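Local coordinates for DUF1116 domain-containing protein (Enterococcus faecalis, PDB 3CLQ), which is of unknown function but belongs to the AllG family, named for a subunit of oxamate carbamoyltransferase, and so may have a related role, at residues A13-E16 and A17-I21. Numbering follows the deposited sequence.
Sequences ANEE and AVTRI
Ala13 accepts the backbone N-H of Ala17 on its carbonyl oxygen, with 2.9 Å from Ala17 N to Ala13 O, and the methyl CB of Ala17 rests near the same oxygen. Both residues are buried, and alanine suits position 17 because its small methyl fits against the loop at Ser254. One residue on, Asn14 O takes the N-H of Val18 in a nearly straight bond. The Asn14 side chain leaves the helix away from residues 17-21, and its OD1 accepts the backbone N-H of Thr255; ND2 is hydrogen-bonded too, in keeping with an asparagine at this buried place. Val18 CG1 sits between its own backbone N and carbonyl carbon (chi1 69°) and comes within 3.0 Å of Asn14 O. A branched, apolar valine fits the helix face lying on Thr349 and Thr367. These bonds repeat the i to i+4 pattern of an alpha-helix, here helix 6-23, whose 13-21 part lies with one face on strands 348-352 and 363-369.

The carbonyl oxygen of Glu15 has two donors: Thr19 N at 3.0 Å from Glu15 O, and the hydroxyl Thr19 OG1 at 2.6 Å from Glu15 O. They come from opposite faces of the carbonyl plane. With chi1 at -65°, OG1 lies beside the backbone N of Thr19 and points back at that oxygen, a common way for threonine to satisfy its hydroxyl within a helix. Glu15 OE2 forms a salt bridge with Lys350. Exposed Glu16 accepts Arg20 N on its carbonyl oxygen and bends at chi2 to bring OE2 near the guanidinium edge, the planes 59° apart, in a long salt bridge of 3.8 Å from Glu16 OE2 to Arg20 NE, while Arg20 NH1 hydrogen-bonds to Ala247 O.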
loop_
_atom_site.group_PDB
_atom_site.type_symbol
_atom_site.label_atom_id
_atom_site.label_comp_id
_atom_site.label_asym_id
_atom_site.label_seq_id
_atom_site.Cartn_x
_atom_site.Cartn_y
_atom_site.Cartn_z
ATOM N N ALA B 13 -34.819 -13.232 -2.001
ATOM C CA ALA B 13 -33.742 -14.194 -1.887
ATOM C C ALA B 13 -32.392 -13.542 -2.172
ATOM O O ALA B 13 -31.380 -13.887 -1.546
ATOM C CB ALA B 13 -33.969 -15.360 -2.799
ATOM N N ASN B 14 -32.367 -12.600 -3.108
ATOM C CA ASN B 14 -31.114 -11.946 -3.431
ATOM C C ASN B 14 -30.639 -11.070 -2.271
ATOM O O ASN B 14 -29.450 -11.000 -1.988
ATOM C CB ASN B 14 -31.219 -11.170 -4.751
ATOM C CG ASN B 14 -31.405 -12.093 -5.964
ATOM O OD1 ASN B 14 -31.865 -13.231 -5.834
ATOM N ND2 ASN B 14 -31.057 -11.593 -7.149
ATOM N N GLU B 15 -31.593 -10.443 -1.589
ATOM C CA GLU B 15 -31.343 -9.680 -0.377
ATOM C C GLU B 15 -30.621 -10.497 0.705
ATOM O O GLU B 15 -29.609 -10.055 1.275
ATOM C CB GLU B 15 -32.657 -9.147 0.179
ATOM C CG GLU B 15 -32.506 -8.326 1.472
ATOM C CD GLU B 15 -31.777 -6.987 1.266
ATOM O OE1 GLU B 15 -31.903 -6.404 0.157
ATOM O OE2 GLU B 15 -31.091 -6.516 2.211
ATOM N N GLU B 16 -31.164 -11.680 0.989
ATOM C CA GLU B 16 -30.583 -12.601 1.963
ATOM C C GLU B 16 -29.217 -13.101 1.478
ATOM O O GLU B 16 -28.241 -13.087 2.236
ATOM C CB GLU B 16 -31.564 -13.750 2.280
ATOM C CG GLU B 16 -31.076 -14.866 3.244
ATOM C CD GLU B 16 -30.430 -14.359 4.575
ATOM O OE1 GLU B 16 -30.586 -13.165 4.947
ATOM O OE2 GLU B 16 -29.750 -15.169 5.263
ATOM N N ALA B 17 -29.135 -13.503 0.217
ATOM C CA ALA B 17 -27.876 -14.018 -0.323
ATOM C C ALA B 17 -26.761 -12.982 -0.305
ATOM O O ALA B 17 -25.663 -13.260 0.186
ATOM C CB ALA B 17 -28.074 -14.545 -1.720
ATOM N N VAL B 18 -27.032 -11.788 -0.828
ATOM C CA VAL B 18 -26.016 -10.732 -0.869
ATOM C C VAL B 18 -25.666 -10.224 0.524
ATOM O O VAL B 18 -24.549 -9.741 0.755
ATOM C CB VAL B 18 -26.390 -9.545 -1.814
ATOM C CG1 VAL B 18 -27.552 -8.736 -1.276
ATOM C CG2 VAL B 18 -25.187 -8.633 -2.024
ATOM N N THR B 19 -26.608 -10.345 1.456
ATOM C CA THR B 19 -26.338 -9.967 2.836
ATOM C C THR B 19 -25.355 -10.926 3.455
ATOM O O THR B 19 -24.550 -10.520 4.279
ATOM C CB THR B 19 -27.601 -9.898 3.718
ATOM O OG1 THR B 19 -28.446 -8.847 3.251
ATOM C CG2 THR B 19 -27.226 -9.566 5.158
ATOM N N ARG B 20 -25.404 -12.195 3.076
ATOM C CA ARG B 20 -24.415 -13.103 3.606
ATOM C C ARG B 20 -23.045 -12.701 3.080
ATOM O O ARG B 20 -22.135 -12.434 3.852
ATOM C CB ARG B 20 -24.733 -14.541 3.283
ATOM C CG ARG B 20 -25.990 -15.039 3.957
ATOM C CD ARG B 20 -25.973 -16.540 4.012
ATOM N NE ARG B 20 -26.389 -16.994 5.330
ATOM C CZ ARG B 20 -25.916 -18.069 5.959
ATOM N NH1 ARG B 20 -24.980 -18.838 5.411
ATOM N NH2 ARG B 20 -26.393 -18.368 7.153
ATOM N N ILE B 21 -22.927 -12.583 1.773
ATOM C CA ILE B 21 -21.678 -12.232 1.137
ATOM C C ILE B 21 -21.068 -10.992 1.763
ATOM O O ILE B 21 -19.915 -11.005 2.198
ATOM C CB ILE B 21 -21.937 -12.017 -0.358
ATOM C CG1 ILE B 21 -22.503 -13.303 -0.963
ATOM C CG2 ILE B 21 -20.684 -11.522 -1.101
ATOM C CD1 ILE B 21 -23.127 -13.120 -2.357
#